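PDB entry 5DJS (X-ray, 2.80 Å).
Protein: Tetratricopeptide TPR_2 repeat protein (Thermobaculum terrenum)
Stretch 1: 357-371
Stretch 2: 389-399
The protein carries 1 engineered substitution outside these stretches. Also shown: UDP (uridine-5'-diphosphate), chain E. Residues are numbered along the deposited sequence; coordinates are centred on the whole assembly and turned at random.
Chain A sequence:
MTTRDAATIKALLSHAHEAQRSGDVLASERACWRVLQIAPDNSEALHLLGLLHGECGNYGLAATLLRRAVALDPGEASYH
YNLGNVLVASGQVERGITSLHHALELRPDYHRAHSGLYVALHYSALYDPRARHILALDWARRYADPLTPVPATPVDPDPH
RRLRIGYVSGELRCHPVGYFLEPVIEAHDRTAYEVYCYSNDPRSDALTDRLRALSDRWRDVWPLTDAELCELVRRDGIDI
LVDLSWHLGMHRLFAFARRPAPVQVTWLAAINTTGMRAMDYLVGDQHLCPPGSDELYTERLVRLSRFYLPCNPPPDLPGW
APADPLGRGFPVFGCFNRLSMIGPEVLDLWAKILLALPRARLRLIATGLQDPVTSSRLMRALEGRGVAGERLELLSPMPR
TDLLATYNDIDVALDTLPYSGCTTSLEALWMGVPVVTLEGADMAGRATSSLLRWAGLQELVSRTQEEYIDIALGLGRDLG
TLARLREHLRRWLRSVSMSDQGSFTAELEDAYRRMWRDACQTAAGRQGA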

# COMPACT_ATOMS: atom_id res chain seq x y z
N LEU A 357 -7.24 -13.48 28.12
CA LEU A 357 -8.67 -13.18 28.06
C LEU A 357 -9.37 -14.37 27.41
O LEU A 357 -9.79 -14.29 26.24
CB LEU A 357 -8.92 -11.89 27.27
CG LEU A 357 -8.33 -10.61 27.87
CD1 LEU A 357 -8.39 -9.47 26.86
CD2 LEU A 357 -9.03 -10.22 29.16
N PRO A 358 -9.51 -15.48 28.17
CA PRO A 358 -9.81 -16.80 27.59
C PRO A 358 -11.16 -16.96 26.86
O PRO A 358 -11.38 -17.98 26.20
CB PRO A 358 -9.74 -17.74 28.80
CG PRO A 358 -10.05 -16.86 29.97
CD PRO A 358 -9.45 -15.53 29.64
N ARG A 359 -12.06 -15.97 27.00
CA ARG A 359 -13.33 -15.95 26.28
C ARG A 359 -13.30 -15.08 25.01
O ARG A 359 -14.20 -15.18 24.16
CB ARG A 359 -14.45 -15.49 27.22
CG ARG A 359 -14.58 -16.32 28.50
CD ARG A 359 -15.92 -16.15 29.19
NE ARG A 359 -17.05 -16.66 28.39
CZ ARG A 359 -18.05 -15.94 27.85
NH1 ARG A 359 -18.13 -14.62 28.00
NH2 ARG A 359 -18.99 -16.57 27.14
N ALA A 360 -12.27 -14.24 24.87
CA ALA A 360 -12.17 -13.30 23.74
C ALA A 360 -11.98 -14.02 22.40
O ALA A 360 -11.36 -15.07 22.34
CB ALA A 360 -11.02 -12.32 23.95
N ARG A 361 -12.53 -13.42 21.35
CA ARG A 361 -12.45 -13.95 20.00
C ARG A 361 -11.72 -12.93 19.13
O ARG A 361 -11.84 -11.74 19.38
CB ARG A 361 -13.86 -14.19 19.45
CG ARG A 361 -14.66 -15.21 20.24
CD ARG A 361 -16.12 -15.24 19.82
NE ARG A 361 -16.31 -15.64 18.42
CZ ARG A 361 -16.15 -16.87 17.93
NH1 ARG A 361 -15.78 -17.89 18.71
NH2 ARG A 361 -16.35 -17.10 16.64
N LEU A 362 -10.98 -13.41 18.13
CA LEU A 362 -10.26 -12.55 17.16
C LEU A 362 -10.86 -12.69 15.77
O LEU A 362 -11.07 -13.80 15.28
CB LEU A 362 -8.78 -12.91 17.12
CG LEU A 362 -7.89 -12.12 16.16
CD1 LEU A 362 -7.88 -10.62 16.46
CD2 LEU A 362 -6.47 -12.66 16.24
N ARG A 363 -11.10 -11.55 15.13
CA ARG A 363 -11.80 -11.46 13.85
C ARG A 363 -10.89 -10.88 12.78
O ARG A 363 -10.59 -9.68 12.80
CB ARG A 363 -13.02 -10.57 14.03
CG ARG A 363 -13.93 -10.45 12.81
CD ARG A 363 -15.12 -11.39 12.88
NE ARG A 363 -16.35 -10.74 12.43
CZ ARG A 363 -17.27 -10.17 13.21
NH1 ARG A 363 -17.16 -10.16 14.54
NH2 ARG A 363 -18.34 -9.60 12.65
N LEU A 364 -10.44 -11.71 11.84
CA LEU A 364 -9.62 -11.26 10.71
C LEU A 364 -10.45 -11.23 9.44
O LEU A 364 -11.26 -12.13 9.20
CB LEU A 364 -8.41 -12.16 10.51
CG LEU A 364 -7.55 -12.47 11.73
CD1 LEU A 364 -6.37 -13.34 11.33
CD2 LEU A 364 -7.06 -11.20 12.41
N ILE A 365 -10.26 -10.18 8.64
CA ILE A 365 -10.90 -10.06 7.34
C ILE A 365 -9.86 -9.56 6.34
O ILE A 365 -9.31 -8.47 6.50
CB ILE A 365 -12.08 -9.07 7.34
CG1 ILE A 365 -13.15 -9.48 8.37
CG2 ILE A 365 -12.71 -9.01 5.96
CD1 ILE A 365 -14.16 -8.40 8.67
N ALA A 366 -9.62 -10.36 5.31
CA ALA A 366 -8.56 -10.09 4.34
C ALA A 366 -8.71 -10.97 3.10
O ALA A 366 -9.48 -11.94 3.08
CB ALA A 366 -7.19 -10.30 4.97
N THR A 367 -7.96 -10.63 2.06
CA THR A 367 -7.99 -11.37 0.81
C THR A 367 -7.15 -12.61 1.02
O THR A 367 -6.08 -12.52 1.61
CB THR A 367 -7.34 -10.57 -0.32
OG1 THR A 367 -6.03 -10.18 0.09
CG2 THR A 367 -8.16 -9.32 -0.63
N GLY A 368 -7.64 -13.75 0.54
CA GLY A 368 -6.97 -15.04 0.75
C GLY A 368 -7.68 -15.92 1.76
O GLY A 368 -7.53 -17.14 1.71
N LEU A 369 -8.49 -15.32 2.64
CA LEU A 369 -9.23 -16.10 3.63
C LEU A 369 -10.41 -16.88 3.09
O LEU A 369 -10.93 -17.74 3.78
CB LEU A 369 -9.65 -15.20 4.79
CG LEU A 369 -8.46 -14.66 5.59
CD1 LEU A 369 -8.95 -13.72 6.67
CD2 LEU A 369 -7.62 -15.77 6.21
N GLN A 370 -10.81 -16.62 1.84
CA GLN A 370 -11.74 -17.51 1.13
C GLN A 370 -11.20 -18.93 0.88
O GLN A 370 -12.00 -19.86 0.73
CB GLN A 370 -12.25 -16.88 -0.20
CG GLN A 370 -11.27 -16.81 -1.36
CD GLN A 370 -10.21 -15.75 -1.19
OE1 GLN A 370 -9.82 -15.41 -0.08
NE2 GLN A 370 -9.72 -15.21 -2.30
N ASP A 371 -9.86 -19.09 0.82
CA ASP A 371 -9.22 -20.41 0.58
C ASP A 371 -9.04 -21.17 1.89
O ASP A 371 -8.39 -20.64 2.81
CB ASP A 371 -7.83 -20.28 -0.08
CG ASP A 371 -7.89 -19.79 -1.51
OD1 ASP A 371 -8.71 -20.29 -2.32
OD2 ASP A 371 -7.07 -18.90 -1.83
N GLY A 389 -8.38 -22.96 17.90
CA GLY A 389 -8.58 -22.40 16.56
C GLY A 389 -9.99 -21.91 16.28
O GLY A 389 -10.19 -21.05 15.43
N GLU A 390 -10.97 -22.48 16.99
CA GLU A 390 -12.37 -22.04 16.87
C GLU A 390 -12.61 -20.60 17.39
O GLU A 390 -13.56 -19.95 16.95
CB GLU A 390 -13.34 -23.04 17.53
CG GLU A 390 -13.15 -23.29 19.03
CD GLU A 390 -12.37 -24.56 19.35
OE1 GLU A 390 -11.32 -24.81 18.70
OE2 GLU A 390 -12.79 -25.30 20.26
N ARG A 391 -11.75 -20.11 18.29
CA ARG A 391 -11.86 -18.73 18.81
C ARG A 391 -11.47 -17.70 17.74
O ARG A 391 -11.80 -16.52 17.86
CB ARG A 391 -11.00 -18.47 20.08
CG ARG A 391 -10.90 -19.62 21.10
CD ARG A 391 -11.13 -19.22 22.56
NE ARG A 391 -10.69 -17.87 22.94
CZ ARG A 391 -9.54 -17.54 23.53
NH1 ARG A 391 -8.61 -18.44 23.82
NH2 ARG A 391 -9.31 -16.26 23.83
N LEU A 392 -10.74 -18.15 16.73
CA LEU A 392 -10.30 -17.34 15.59
C LEU A 392 -11.32 -17.42 14.46
O LEU A 392 -11.52 -18.50 13.91
CB LEU A 392 -8.96 -17.89 15.11
CG LEU A 392 -8.15 -17.10 14.10
CD1 LEU A 392 -7.53 -15.89 14.78
CD2 LEU A 392 -7.06 -17.98 13.51
N GLU A 393 -11.97 -16.30 14.13
CA GLU A 393 -12.95 -16.28 13.02
C GLU A 393 -12.48 -15.46 11.78
O GLU A 393 -12.34 -14.24 11.83
CB GLU A 393 -14.37 -15.89 13.50
CG GLU A 393 -14.50 -14.60 14.31
CD GLU A 393 -15.95 -14.21 14.59
OE1 GLU A 393 -16.32 -14.08 15.77
OE2 GLU A 393 -16.73 -14.02 13.62
N LEU A 394 -12.25 -16.18 10.68
CA LEU A 394 -11.67 -15.65 9.45
C LEU A 394 -12.76 -15.47 8.41
O LEU A 394 -13.58 -16.36 8.21
CB LEU A 394 -10.64 -16.62 8.89
CG LEU A 394 -9.47 -17.13 9.75
CD1 LEU A 394 -8.95 -16.07 10.71
CD2 LEU A 394 -9.81 -18.40 10.50
N LEU A 395 -12.75 -14.33 7.72
CA LEU A 395 -13.80 -13.98 6.75
C LEU A 395 -13.22 -13.57 5.40
O LEU A 395 -12.18 -12.92 5.31
CB LEU A 395 -14.69 -12.86 7.31
CG LEU A 395 -16.06 -13.28 7.86
CD1 LEU A 395 -16.59 -12.26 8.86
CD2 LEU A 395 -17.06 -13.49 6.72
N SER A 396 -13.94 -13.95 4.34
CA SER A 396 -13.59 -13.56 2.98
C SER A 396 -13.81 -12.05 2.81
O SER A 396 -14.65 -11.47 3.51
CB SER A 396 -14.44 -14.34 1.97
OG SER A 396 -14.54 -15.70 2.34
N PRO A 397 -13.08 -11.41 1.88
CA PRO A 397 -13.17 -9.94 1.77
C PRO A 397 -14.52 -9.42 1.24
O PRO A 397 -15.25 -10.14 0.56
CB PRO A 397 -12.02 -9.60 0.80
CG PRO A 397 -11.86 -10.82 -0.04
CD PRO A 397 -12.22 -11.99 0.83
N MET A 398 -14.82 -8.16 1.58
CA MET A 398 -16.11 -7.52 1.31
C MET A 398 -15.97 -6.15 0.65
O MET A 398 -14.89 -5.55 0.69
CB MET A 398 -16.81 -7.25 2.63
CG MET A 398 -17.14 -8.47 3.45
SD MET A 398 -17.86 -7.96 5.01
CE MET A 398 -16.41 -7.47 5.90
N PRO A 399 -17.07 -5.64 0.06
CA PRO A 399 -17.13 -4.22 -0.33
C PRO A 399 -16.80 -3.27 0.83
O PRO A 399 -16.88 -3.66 2.00
CB PRO A 399 -18.59 -4.04 -0.78
CG PRO A 399 -19.02 -5.39 -1.25
CD PRO A 399 -18.26 -6.39 -0.41
N1 UDP E . -10.72 -3.53 2.02
C2 UDP E . -11.91 -4.10 1.48
N3 UDP E . -12.24 -5.37 1.77
C4 UDP E . -11.47 -6.12 2.57
C5 UDP E . -10.30 -5.61 3.12
C6 UDP E . -9.95 -4.30 2.83
O2 UDP E . -12.67 -3.43 0.74
O4 UDP E . -11.79 -7.29 2.82
C1' UDP E . -10.35 -2.13 1.72
C2' UDP E . -10.39 -1.31 2.99
O2' UDP E . -11.05 -0.09 2.69
C3' UDP E . -8.92 -1.17 3.39
C4' UDP E . -8.14 -1.34 2.09
O4' UDP E . -9.03 -1.99 1.17
O3' UDP E . -8.64 0.09 4.00
C5' UDP E . -6.86 -2.18 2.18
O5' UDP E . -6.17 -2.02 3.42
PA UDP E . -4.99 -3.06 3.81
O1A UDP E . -3.93 -2.95 2.74
O2A UDP E . -5.65 -4.39 4.10
O3A UDP E . -4.35 -2.56 5.22
PB UDP E . -3.76 -1.08 5.49
O1B UDP E . -4.80 -0.12 4.99
O2B UDP E . -3.65 -1.02 6.98
O3B UDP E . -2.44 -1.05 4.75

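The apolar centre lies on one face of a two-stranded parallel pairing, where leucines meet leucines in register. Leu362 CD2 sits 3.7 Å from Leu392 CD1, and Leu364 CD1 sits 3.8 Å from Leu394 CD1. Bridge partners share a face of the sheet, so Leu362 meets Leu392 and Leu364 meets Leu394 across the strands. Leu369, which closes the type II turn that starts at Ala366, extends this cluster with its CD1 4.0 Å from Leu394 CB. Gly368 makes that turn possible: at its backbone angles, a CB would be jammed against the preceding carbonyl oxygen.

The other face starts apolar and becomes charged toward the N-terminal ends of the strands. Ile365 packs its CG1 3.9 Å from Leu395 CB and its CD1 3.7 Å from Met398 CE. Beyond the strand, the backbone of Met398 reads the uracil of UDP, its O accepting from UDP N3 at 2.9 Å.

Between the two faces, the backbone ladder fixes the register. Leu362 N donates to Arg391 O (3.2 Å) and Leu362 O accepts from Glu393 N (2.9 Å); Leu364 N then donates to Glu393 O (3.2 Å), and Leu364 O accepts from Leu395 N (3.0 Å). Leu362 and Leu364 thus each bond to the residues flanking their partner.

At the polar edge, Glu393 serves two arginines. Its OE1 lies near the Arg361 guanidinium plane, 3.1 Å from Arg361 NE, in a hydrogen-bonded salt bridge. Its OE2, 3.5 Å from Arg363 NE, lies well out of that guanidinium plane, so this second bridge rests on charge alone. Arg391 instead seeks backbone: its NE and NH2 both donate to Ala360 O, at 2.9 and 2.8 Å, clamping the turn that precedes the first strand.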